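Local atomic coordinates of myosin-2 (Saccharomyces cerevisiae, PDB entry 6IXO), a protein that carries organelles and other cargo along actin cables in budding yeast as a class V myosin, gripping cargo receptors with the globular tail domain modelled here. Residues L170-I175 with Y236-C241; C241-L245 with H285-T289. All blocks are in the same frame, centred on the assembly; numbering follows the deposited sequence.

Contact 1 (L170-I175 with Y236-C241); sequences LQKKAI and YVDAIC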
loop_
_atom_site.group_PDB
_atom_site.type_symbol
_atom_site.label_atom_id
_atom_site.label_comp_id
_atom_site.label_asym_id
_atom_site.label_seq_id
_atom_site.Cartn_x
_atom_site.Cartn_y
_atom_site.Cartn_z
ATOM N N LEU A 170 8.591 -6.657 4.108
ATOM C CA LEU A 170 8.566 -8.014 3.517
ATOM C C LEU A 170 9.931 -8.561 3.132
ATOM O O LEU A 170 10.175 -9.774 3.241
ATOM C CB LEU A 170 7.661 -8.049 2.292
ATOM C CG LEU A 170 6.183 -8.058 2.620
ATOM C CD1 LEU A 170 5.417 -7.790 1.327
ATOM C CD2 LEU A 170 5.730 -9.389 3.246
ATOM N N GLN A 171 10.840 -7.719 2.655
ATOM C CA GLN A 171 12.186 -8.190 2.370
ATOM C C GLN A 171 12.741 -8.794 3.666
ATOM O O GLN A 171 13.413 -9.828 3.654
ATOM C CB GLN A 171 13.090 -7.058 1.841
ATOM C CG GLN A 171 14.436 -7.539 1.245
ATOM C CD GLN A 171 14.344 -7.866 -0.237
ATOM O OE1 GLN A 171 13.530 -7.285 -0.960
ATOM N NE2 GLN A 171 15.168 -8.814 -0.696
ATOM N N LYS A 172 12.416 -8.156 4.780
ATOM C CA LYS A 172 12.905 -8.562 6.088
ATOM C C LYS A 172 12.298 -9.895 6.578
ATOM O O LYS A 172 12.967 -10.700 7.214
ATOM C CB LYS A 172 12.580 -7.433 7.104
ATOM C CG LYS A 172 13.183 -7.684 8.520
ATOM C CD LYS A 172 12.739 -6.591 9.535
ATOM C CE LYS A 172 13.566 -6.738 10.819
ATOM N NZ LYS A 172 12.946 -6.082 11.997
ATOM N N LYS A 173 11.008 -10.098 6.318
ATOM C CA LYS A 173 10.295 -11.223 6.924
ATOM C C LYS A 173 9.985 -12.376 5.982
ATOM O O LYS A 173 10.007 -13.530 6.417
ATOM C CB LYS A 173 8.993 -10.739 7.541
ATOM C CG LYS A 173 9.251 -9.611 8.522
ATOM C CD LYS A 173 8.035 -9.116 9.241
ATOM C CE LYS A 173 8.446 -8.030 10.240
ATOM N NZ LYS A 173 7.299 -7.648 11.081
ATOM N N ALA A 174 9.686 -12.073 4.724
ATOM C CA ALA A 174 9.087 -13.049 3.820
ATOM C C ALA A 174 10.104 -14.070 3.380
ATOM O O ALA A 174 9.813 -15.263 3.152
ATOM C CB ALA A 174 8.481 -12.331 2.603
ATOM N N ILE A 175 11.339 -13.616 3.229
ATOM C CA ILE A 175 12.348 -14.562 2.795
ATOM C C ILE A 175 12.542 -15.670 3.817
ATOM O O ILE A 175 12.576 -16.863 3.485
ATOM C CB ILE A 175 13.699 -13.818 2.517
ATOM C CG1 ILE A 175 13.565 -13.026 1.210
ATOM C CG2 ILE A 175 14.832 -14.821 2.440
ATOM C CD1 ILE A 175 14.786 -12.092 0.926
ATOM N N TYR A 236 6.022 -9.021 -5.429
ATOM C CA TYR A 236 7.294 -8.712 -4.789
ATOM C C TYR A 236 7.800 -9.932 -3.994
ATOM O O TYR A 236 8.943 -10.345 -4.129
ATOM C CB TYR A 236 7.157 -7.526 -3.841
ATOM C CG TYR A 236 8.509 -7.005 -3.356
ATOM C CD1 TYR A 236 9.325 -6.249 -4.202
ATOM C CD2 TYR A 236 8.935 -7.227 -2.049
ATOM C CE1 TYR A 236 10.590 -5.750 -3.757
ATOM C CE2 TYR A 236 10.177 -6.692 -1.564
ATOM C CZ TYR A 236 10.994 -6.000 -2.438
ATOM O OH TYR A 236 12.172 -5.480 -1.974
ATOM N N VAL A 237 6.945 -10.475 -3.144
ATOM C CA VAL A 237 7.310 -11.691 -2.389
ATOM C C VAL A 237 7.750 -12.813 -3.348
ATOM O O VAL A 237 8.747 -13.495 -3.135
ATOM C CB VAL A 237 6.113 -12.148 -1.540
ATOM C CG1 VAL A 237 6.290 -13.584 -1.054
ATOM C CG2 VAL A 237 5.895 -11.161 -0.364
ATOM N N ASP A 238 6.984 -12.998 -4.406
ATOM C CA ASP A 238 7.297 -14.006 -5.409
ATOM C C ASP A 238 8.718 -13.814 -5.946
ATOM O O ASP A 238 9.502 -14.759 -5.997
ATOM C CB ASP A 238 6.264 -13.921 -6.534
ATOM C CG ASP A 238 6.261 -15.152 -7.460
ATOM O OD1 ASP A 238 6.219 -16.287 -6.968
ATOM O OD2 ASP A 238 6.299 -14.964 -8.678
ATOM N N ALA A 239 9.047 -12.584 -6.359
ATOM C CA ALA A 239 10.345 -12.313 -7.012
ATOM C C ALA A 239 11.479 -12.546 -6.038
ATOM O O ALA A 239 12.423 -13.314 -6.333
ATOM C CB ALA A 239 10.408 -10.792 -7.564
ATOM N N ILE A 240 11.388 -11.924 -4.856
ATOM C CA ILE A 240 12.556 -11.931 -3.962
ATOM C C ILE A 240 12.739 -13.339 -3.367
ATOM O O ILE A 240 13.878 -13.771 -3.155
ATOM C CB ILE A 240 12.450 -10.897 -2.795
ATOM C CG1 ILE A 240 11.304 -11.244 -1.847
ATOM C CG2 ILE A 240 12.369 -9.440 -3.354
ATOM C CD1 ILE A 240 11.266 -10.303 -0.598
ATOM N N CYS A 241 11.635 -14.055 -3.093
ATOM C CA CYS A 241 11.811 -15.450 -2.574
ATOM C C CYS A 241 12.323 -16.408 -3.654
ATOM O O CYS A 241 13.174 -17.283 -3.382
ATOM C CB CYS A 241 10.495 -15.995 -2.000
ATOM S SG CYS A 241 10.059 -15.075 -0.486
#
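Y236 stretches across to Q171, its OH lying 2.5 Å from Q171 OE1. That is very short for a hydrogen bond, and Q171 was deposited in two conformers, so the details of this link are doubtful. The amide reaches the ring because the Q171 chain bends at chi2, and its plane stands 77° from that of the phenol. V237 comes next and uses one branch, CG2, in apolar packing. This methyl points at the fork of L170, 3.8 Å from L170 CD1 and 4.0 Å from L170 CD2, and the two side chains cross at about a right angle. The same methyl also meets A174 CB. Helix 202-218 packs on L170 and A174 as well, through I205. This is a helix-helix crossing inside the all-helical globular tail: the segment axes come within 9.9 Å of each other at a signed crossing angle of -69°, steep enough that the contact stays short. I240, one turn on, carries CG1 between the backbone N and the carbonyl carbon (chi1 65°). That setting sends CD1 over the first helix, 3.8 Å from Q171 CA and 4.0 Å from I175 CG1, while CG2 rests over one face of the Y236 ring, offset toward its rim. P372, from a loop, touches both Y236 and I240. At C241 the thiol lies beside the backbone N and is directed at the end of segment 170-175, with SG 3.7 Å from A174 O and 4.4 Å from I175 CG1; further along that helix, V178 and V179 also touch this cysteine.

Contact 2 (C241-L245 with H285-T289); sequences CFNEL and HLIQT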
loop_
_atom_site.group_PDB
_atom_site.type_symbol
_atom_site.label_atom_id
_atom_site.label_comp_id
_atom_site.label_asym_id
_atom_site.label_seq_id
_atom_site.Cartn_x
_atom_site.Cartn_y
_atom_site.Cartn_z
ATOM N N CYS A 241 11.635 -14.055 -3.093
ATOM C CA CYS A 241 11.811 -15.450 -2.574
ATOM C C CYS A 241 12.323 -16.408 -3.654
ATOM O O CYS A 241 13.174 -17.283 -3.382
ATOM C CB CYS A 241 10.495 -15.995 -2.000
ATOM S SG CYS A 241 10.059 -15.075 -0.486
ATOM N N PHE A 242 11.797 -16.276 -4.867
ATOM C CA PHE A 242 12.293 -17.086 -5.982
ATOM C C PHE A 242 13.812 -16.902 -6.161
ATOM O O PHE A 242 14.576 -17.874 -6.328
ATOM C CB PHE A 242 11.578 -16.720 -7.295
ATOM C CG PHE A 242 12.098 -17.504 -8.485
ATOM C CD1 PHE A 242 11.613 -18.789 -8.753
ATOM C CD2 PHE A 242 13.118 -16.976 -9.305
ATOM C CE1 PHE A 242 12.107 -19.553 -9.853
ATOM C CE2 PHE A 242 13.635 -17.733 -10.415
ATOM C CZ PHE A 242 13.116 -19.029 -10.675
ATOM N N ASN A 243 14.241 -15.647 -6.148
ATOM C CA ASN A 243 15.632 -15.336 -6.379
ATOM C C ASN A 243 16.484 -15.985 -5.302
ATOM O O ASN A 243 17.558 -16.475 -5.589
ATOM C CB ASN A 243 15.866 -13.827 -6.411
ATOM C CG ASN A 243 15.246 -13.161 -7.657
ATOM O OD1 ASN A 243 14.868 -13.841 -8.623
ATOM N ND2 ASN A 243 15.200 -11.830 -7.655
ATOM N N GLU A 244 16.008 -16.010 -4.066
ATOM C CA GLU A 244 16.794 -16.668 -3.011
ATOM C C GLU A 244 16.832 -18.158 -3.255
ATOM O O GLU A 244 17.888 -18.809 -3.101
ATOM C CB GLU A 244 16.214 -16.389 -1.620
ATOM C CG GLU A 244 16.415 -14.915 -1.167
ATOM C CD GLU A 244 17.880 -14.561 -0.986
ATOM O OE1 GLU A 244 18.693 -15.440 -0.584
ATOM O OE2 GLU A 244 18.237 -13.399 -1.262
ATOM N N LEU A 245 15.679 -18.717 -3.609
ATOM C CA LEU A 245 15.617 -20.140 -3.828
ATOM C C LEU A 245 16.550 -20.569 -4.946
ATOM O O LEU A 245 17.250 -21.571 -4.841
ATOM C CB LEU A 245 14.181 -20.562 -4.162
ATOM C CG LEU A 245 13.267 -20.667 -2.968
ATOM C CD1 LEU A 245 11.765 -20.585 -3.455
ATOM C CD2 LEU A 245 13.506 -22.001 -2.258
ATOM N N HIS A 285 5.762 -18.093 -9.635
ATOM C CA HIS A 285 7.122 -18.622 -9.694
ATOM C C HIS A 285 7.398 -19.491 -8.516
ATOM O O HIS A 285 8.112 -20.489 -8.650
ATOM C CB HIS A 285 8.170 -17.498 -9.766
ATOM C CG HIS A 285 8.003 -16.622 -10.968
ATOM N ND1 HIS A 285 7.339 -15.406 -10.924
ATOM C CD2 HIS A 285 8.369 -16.803 -12.259
ATOM C CE1 HIS A 285 7.328 -14.864 -12.128
ATOM N NE2 HIS A 285 7.949 -15.687 -12.960
ATOM N N LEU A 286 6.910 -19.083 -7.350
ATOM C CA LEU A 286 7.033 -19.931 -6.139
ATOM C C LEU A 286 6.197 -21.203 -6.271
ATOM O O LEU A 286 6.645 -22.334 -5.952
ATOM C CB LEU A 286 6.578 -19.163 -4.892
ATOM C CG LEU A 286 7.508 -18.020 -4.524
ATOM C CD1 LEU A 286 6.908 -17.276 -3.344
ATOM C CD2 LEU A 286 8.892 -18.649 -4.138
ATOM N N ILE A 287 4.972 -21.046 -6.752
ATOM C CA ILE A 287 4.112 -22.244 -6.880
ATOM C C ILE A 287 4.783 -23.258 -7.853
ATOM O O ILE A 287 4.873 -24.482 -7.594
ATOM C CB ILE A 287 2.698 -21.848 -7.370
ATOM C CG1 ILE A 287 1.961 -21.089 -6.251
ATOM C CG2 ILE A 287 1.889 -23.093 -7.926
ATOM C CD1 ILE A 287 0.639 -20.374 -6.726
ATOM N N GLN A 288 5.251 -22.752 -8.982
ATOM C CA GLN A 288 5.806 -23.662 -9.992
ATOM C C GLN A 288 7.143 -24.251 -9.513
ATOM O O GLN A 288 7.500 -25.362 -9.869
ATOM C CB GLN A 288 5.966 -22.925 -11.319
ATOM C CG GLN A 288 4.625 -22.737 -12.059
ATOM C CD GLN A 288 4.742 -21.797 -13.255
ATOM O OE1 GLN A 288 5.787 -21.739 -13.904
ATOM N NE2 GLN A 288 3.663 -21.038 -13.540
ATOM N N THR A 289 7.894 -23.494 -8.723
ATOM C CA THR A 289 9.127 -24.057 -8.152
ATOM C C THR A 289 8.828 -25.217 -7.209
ATOM O O THR A 289 9.474 -26.300 -7.279
ATOM C CB THR A 289 9.920 -22.972 -7.431
ATOM O OG1 THR A 289 10.334 -22.035 -8.419
ATOM C CG2 THR A 289 11.185 -23.538 -6.706
#
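In the DIL-domain part of the cargo-binding tail, F242 and L286 bring two helices of the bundle side by side. The F242 ring receives H285 in an edge-to-face pair: the imidazole turns its edge to the phenyl face, with ring centroids 5.8 Å apart. H285 CB adds a contact 3.8 Å from F242 CD1, and H285 ND1 is hydrogen-bonded to D238 OD2, which helps fix the rotation of the imidazole. T289 meets the same phenyl ring at its edge, near the ring plane, where OG1 is 3.4 Å from F242 CE1. With OG1 beside its own backbone N and opposite the carbonyl carbon (chi1 -65°), the hydroxyl turns back to donate to H285 O at 2.7 Å, meeting the carbonyl at 158° from a little out of its plane. H285 O also accepts from T289 N. With an alanine here the hydroxyl is gone, which would probably leave H285 O with the T289 backbone N-H alone and a gap beside the phenyl edge. The segment axes come within 10.1 Å, their directions only 37° apart, which lets successive turns meet. L286 CD2 takes up the other part of the interface, 3.8 Å from C241 CB and 3.5 Å from L245 CD1, with the two leucines crossing at about a right angle. Helix 254-273 packs on both of them, L260 against L245 and V264 against L286, while L313 and Q317 touch F242.

How the contacts relate
After the helices of residues 6-124, the chain enters the long helix 134-180, then passes through helix 202-218 and into helix 223-247, where contact 1 closes a loop of 60 intervening residues. Contact 2 opens at C241, the residue both share, and closes on helix 284-294 with 39 residues between its segments, after helix 254-273 and the short helix 279-282. The two loops therefore follow in series; they neither nest nor cross. Helix 223-247 stands between the partners, facing helix 134-180 with one set of side chains and helix 284-294 with another. D238, within the 236-241 segment, joins the two contacts: besides its bond to H285, its OD1 reaches L286 N in a probable hydrogen bond.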